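Local coordinates for putative DNA-binding protein (Bacteroides fragilis, PDB 3BS3) that probably binds DNA through a helix-turn-helix domain of the XRE family, at residues K16-L19 / A20-R24; L55-V58 / A59-N63. All coordinates share one frame; numbering follows the deposited sequence. Where two conformers were deposited one is given.

Contact 1: K16-L19 / A20-R24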
loop_
_atom_site.group_PDB
_atom_site.type_symbol
_atom_site.label_atom_id
_atom_site.label_comp_id
_atom_site.label_asym_id
_atom_site.label_seq_id
_atom_site.Cartn_x
_atom_site.Cartn_y
_atom_site.Cartn_z
ATOM N N LYS A 16 -2.059 -13.648 -3.160
ATOM C CA LYS A 16 -2.443 -15.059 -3.140
ATOM C C LYS A 16 -2.093 -15.746 -4.466
ATOM O O LYS A 16 -1.582 -16.870 -4.467
ATOM C CB LYS A 16 -3.934 -15.191 -2.847
ATOM C CG LYS A 16 -4.388 -16.630 -2.539
ATOM C CD LYS A 16 -5.903 -16.677 -2.377
ATOM C CE LYS A 16 -6.606 -16.379 -3.704
ATOM N NZ LYS A 16 -6.681 -17.564 -4.639
ATOM N N VAL A 17 -2.357 -15.066 -5.583
ATOM C CA VAL A 17 -2.109 -15.670 -6.896
ATOM C C VAL A 17 -0.608 -15.833 -7.099
ATOM O O VAL A 17 -0.136 -16.896 -7.536
ATOM C CB VAL A 17 -2.714 -14.824 -8.033
ATOM C CG1 VAL A 17 -2.261 -15.359 -9.402
ATOM C CG2 VAL A 17 -4.243 -14.862 -7.915
ATOM N N VAL A 18 0.140 -14.788 -6.785
ATOM C CA VAL A 18 1.593 -14.832 -7.007
ATOM C C VAL A 18 2.269 -15.870 -6.094
ATOM O O VAL A 18 3.180 -16.571 -6.536
ATOM C CB VAL A 18 2.246 -13.450 -6.955
ATOM C CG1 VAL A 18 3.779 -13.581 -7.144
ATOM C CG2 VAL A 18 1.627 -12.529 -8.032
ATOM N N LEU A 19 1.848 -15.955 -4.826
ATOM C CA LEU A 19 2.341 -17.034 -3.958
ATOM C C LEU A 19 2.186 -18.407 -4.611
ATOM O O LEU A 19 3.094 -19.246 -4.593
ATOM C CB LEU A 19 1.616 -17.037 -2.612
ATOM C CG LEU A 19 2.164 -16.017 -1.603
ATOM C CD1 LEU A 19 1.246 -15.940 -0.395
ATOM C CD2 LEU A 19 3.586 -16.377 -1.128
ATOM N N ALA A 20 1.013 -18.653 -5.161
ATOM C CA ALA A 20 0.727 -19.956 -5.789
ATOM C C ALA A 20 1.603 -20.177 -7.029
ATOM O O ALA A 20 2.153 -21.278 -7.229
ATOM C CB ALA A 20 -0.738 -20.039 -6.142
ATOM N N GLU A 21 1.739 -19.134 -7.842
ATOM C CA GLU A 21 2.539 -19.211 -9.055
ATOM C C GLU A 21 4.014 -19.467 -8.725
ATOM O O GLU A 21 4.696 -20.190 -9.479
ATOM C CB GLU A 21 2.371 -17.925 -9.859
ATOM C CG GLU A 21 1.009 -17.875 -10.524
ATOM C CD GLU A 21 0.774 -16.602 -11.320
ATOM O OE1 GLU A 21 1.538 -15.628 -11.156
ATOM O OE2 GLU A 21 -0.206 -16.578 -12.078
ATOM N N LYS A 22 4.484 -18.870 -7.638
ATOM C CA LYS A 22 5.868 -19.018 -7.218
ATOM C C LYS A 22 6.076 -20.231 -6.284
ATOM O O LYS A 22 7.159 -20.415 -5.738
ATOM C CB LYS A 22 6.403 -17.722 -6.569
ATOM C CG LYS A 22 6.490 -16.550 -7.565
ATOM C CD LYS A 22 7.329 -16.956 -8.808
ATOM C CE LYS A 22 7.863 -15.755 -9.597
ATOM N NZ LYS A 22 9.051 -16.127 -10.502
ATOM N N GLN A 23 5.037 -21.025 -6.066
ATOM C CA GLN A 23 5.162 -22.240 -5.237
ATOM C C GLN A 23 5.722 -21.916 -3.831
ATOM O O GLN A 23 6.723 -22.484 -3.383
ATOM C CB GLN A 23 5.954 -23.328 -6.012
ATOM C CG GLN A 23 5.163 -23.763 -7.286
ATOM C CD GLN A 23 5.743 -24.909 -8.113
ATOM O OE1 GLN A 23 6.413 -25.814 -7.603
ATOM N NE2 GLN A 23 5.444 -24.895 -9.413
ATOM N N ARG A 24 5.046 -20.971 -3.164
ATOM C CA ARG A 24 5.399 -20.545 -1.797
ATOM C C ARG A 24 4.129 -20.538 -0.969
ATOM O O ARG A 24 3.028 -20.412 -1.537
ATOM C CB ARG A 24 5.988 -19.121 -1.785
ATOM C CG ARG A 24 7.332 -18.975 -2.475
ATOM C CD ARG A 24 8.475 -19.714 -1.767
ATOM N NE ARG A 24 9.732 -19.103 -2.203
ATOM C CZ ARG A 24 10.948 -19.474 -1.798
ATOM N NH1 ARG A 24 11.123 -20.491 -0.951
ATOM N NH2 ARG A 24 11.996 -18.793 -2.239
#

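Contact 2: L55-V58 / A59-N63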
loop_
_atom_site.group_PDB
_atom_site.type_symbol
_atom_site.label_atom_id
_atom_site.label_comp_id
_atom_site.label_asym_id
_atom_site.label_seq_id
_atom_site.Cartn_x
_atom_site.Cartn_y
_atom_site.Cartn_z
ATOM N N LEU A 55 4.674 -4.185 0.513
ATOM C CA LEU A 55 4.443 -4.773 -0.803
ATOM C C LEU A 55 5.756 -4.930 -1.565
ATOM O O LEU A 55 5.995 -5.970 -2.213
ATOM C CB LEU A 55 3.418 -3.939 -1.584
ATOM C CG LEU A 55 2.607 -4.608 -2.696
ATOM C CD1 LEU A 55 1.682 -5.649 -2.126
ATOM C CD2 LEU A 55 1.772 -3.538 -3.334
ATOM N N VAL A 56 6.612 -3.924 -1.477
ATOM C CA VAL A 56 7.947 -4.003 -2.089
ATOM C C VAL A 56 8.759 -5.179 -1.516
ATOM O O VAL A 56 9.424 -5.911 -2.289
ATOM C CB VAL A 56 8.745 -2.677 -1.959
ATOM C CG1 VAL A 56 10.209 -2.860 -2.394
ATOM C CG2 VAL A 56 8.075 -1.599 -2.801
ATOM N N LYS A 57 8.727 -5.367 -0.194
ATOM C CA LYS A 57 9.464 -6.495 0.405
ATOM C C LYS A 57 8.873 -7.831 -0.055
ATOM O O LYS A 57 9.623 -8.768 -0.379
ATOM C CB LYS A 57 9.501 -6.411 1.939
ATOM C CG LYS A 57 10.866 -6.759 2.583
ATOM C CD LYS A 57 11.397 -8.144 2.245
ATOM C CE LYS A 57 12.526 -8.587 3.183
ATOM N NZ LYS A 57 12.021 -9.049 4.515
ATOM N N VAL A 58 7.547 -7.934 -0.106
ATOM C CA VAL A 58 6.930 -9.171 -0.600
ATOM C C VAL A 58 7.392 -9.470 -2.028
ATOM O O VAL A 58 7.705 -10.622 -2.386
ATOM C CB VAL A 58 5.397 -9.071 -0.574
ATOM C CG1 VAL A 58 4.750 -10.318 -1.214
ATOM C CG2 VAL A 58 4.850 -8.902 0.867
ATOM N N ALA A 59 7.410 -8.430 -2.850
ATOM C CA ALA A 59 7.812 -8.576 -4.264
ATOM C C ALA A 59 9.275 -9.052 -4.362
ATOM O O ALA A 59 9.600 -9.937 -5.178
ATOM C CB ALA A 59 7.599 -7.265 -5.002
ATOM N N GLU A 60 10.137 -8.483 -3.529
ATOM C CA GLU A 60 11.551 -8.879 -3.509
ATOM C C GLU A 60 11.656 -10.362 -3.170
ATOM O O GLU A 60 12.384 -11.123 -3.845
ATOM C CB GLU A 60 12.347 -8.028 -2.516
ATOM C CG GLU A 60 12.591 -6.621 -3.026
ATOM C CD GLU A 60 13.082 -5.642 -1.965
ATOM O OE1 GLU A 60 13.147 -5.989 -0.761
ATOM O OE2 GLU A 60 13.396 -4.499 -2.352
ATOM N N LEU A 61 10.909 -10.779 -2.151
ATOM C CA LEU A 61 10.923 -12.181 -1.686
ATOM C C LEU A 61 10.381 -13.164 -2.728
ATOM O O LEU A 61 10.861 -14.304 -2.807
ATOM C CB LEU A 61 10.127 -12.323 -0.385
ATOM C CG LEU A 61 10.762 -11.706 0.856
ATOM C CD1 LEU A 61 9.788 -11.705 1.998
ATOM C CD2 LEU A 61 12.039 -12.482 1.246
ATOM N N LEU A 62 9.400 -12.724 -3.518
ATOM C CA LEU A 62 8.804 -13.576 -4.557
ATOM C C LEU A 62 9.472 -13.414 -5.920
ATOM O O LEU A 62 9.062 -14.069 -6.892
ATOM C CB LEU A 62 7.294 -13.334 -4.659
ATOM C CG LEU A 62 6.534 -13.680 -3.375
ATOM C CD1 LEU A 62 5.073 -13.302 -3.496
ATOM C CD2 LEU A 62 6.670 -15.171 -3.004
ATOM N N ASN A 63 10.480 -12.536 -5.993
ATOM C CA ASN A 63 11.200 -12.270 -7.244
ATOM C C ASN A 63 10.303 -11.763 -8.370
ATOM O O ASN A 63 10.418 -12.211 -9.536
ATOM C CB ASN A 63 11.973 -13.514 -7.721
ATOM C CG ASN A 63 13.006 -13.976 -6.706
ATOM O OD1 ASN A 63 13.714 -13.168 -6.105
ATOM N ND2 ASN A 63 13.082 -15.282 -6.502
#

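Contact 1: K16-L19 / A20-R24
The flat carboxylate of E21 offers one face to V17, whose CG1 lies almost squarely above E21 CD at 3.8 Å. The methyl stands over the face of the group and leans toward E21 OE2, 3.6 Å away. The two side chains run side by side: CG1 of V17 stands anti to its backbone N (chi1 171°), which brings this branch to E21, and the glutamate is extended beyond CG. The guanidinium of R24 leads away from this stretch and makes a cation-pi contact with W28.

Beneath these groups the last turn of helix 15-21 is held by main-chain bonds from A20 N to K16 O, E21 N to V17 O and K22 N to V18 O, the last two both 2.9 Å long. Q23 then takes a positive phi (55°) and closes a Schellman motif. Its N bonds back to A20 O at 3.1 Å, while R24 N bonds to L19 O at 3.0 Å. The apolar contact characteristic of this motif is present too: L19 CD2 packs on R24 CB at 3.7 Å, the two side chains crossing at about a right angle. One turn round the helix, V18 CG1 lies beside K22 CG at 4.0 Å, both side chains pointing the same way, and K22 CB and CG rest near V18 O.

E21, K22 and R24 are exposed residues, whereas V18 and L19 are buried. V18 meets V64 and L69 of the C-terminal loops, and both V18 and L19 reach L62 of helix 52-62. L19 also touches C44 of helix 37-44, while R24 adds to the packing on L62 as the chain turns toward helix 26-33.

Contact 2: L55-V58 / A59-N63
The C-terminal turns of helix 52-62, closed by a Schellman motif at N63, bring V58 and L62 together on the buried side of that helix, within the helix-turn-helix domain. V58 CG1 and L62 CD1 meet methyl to methyl at 3.8 Å, the side chains lying alongside each other and pointing the same way. CG1 of V58 is turned anti to the backbone N (chi1 175°), which aims it along the helix at its partner. L62 CG also rests 3.4 Å from V58 O, the carbonyl that accepts the L62 N-H at 2.9 Å. Three further bonds of the same kind, A59 N to L55 O, E60 N to V56 O and L61 N to K57 O, keep the helix regular up to this point. L61 CG comes within 3.4 Å of K57 O. V56 CG1 lies over a face of the E60 carboxylate, nearer to OE2 (3.6 Å), although E60 has two conformers and this detail is less certain. At the end, N63 takes a positive phi (59°) and its N bonds to E60 O at 3.2 Å. L62 packs against helix 15-21, while V58 and L61 pack on M33 of helix 26-33. L55 meets I15 and the loop residues P50, L69 and I70; with V56 it also touches M11 of the second subunit.

How the contacts relate
Both contacts are local, and both finish a helix with a Schellman motif, but they lie at different depths. Contact 1 has most of its residues exposed and two buried; contact 2 lies nearer the centre of the chain and buries four. Each sets a valine methyl over a glutamate carboxylate four residues on (V17 with E21, V56 with E60), but contact 2 adds a buried aliphatic pair, V58 with L62, where contact 1 sets L19 against the stem of R24. The two meet directly through L62: its CD2 is 3.8 Å from L19 CD2, its CD1 touches V18 CG1, and R24 CG and K22 CE close in. Thus the ends of helices 15-21 and 52-62 pack together.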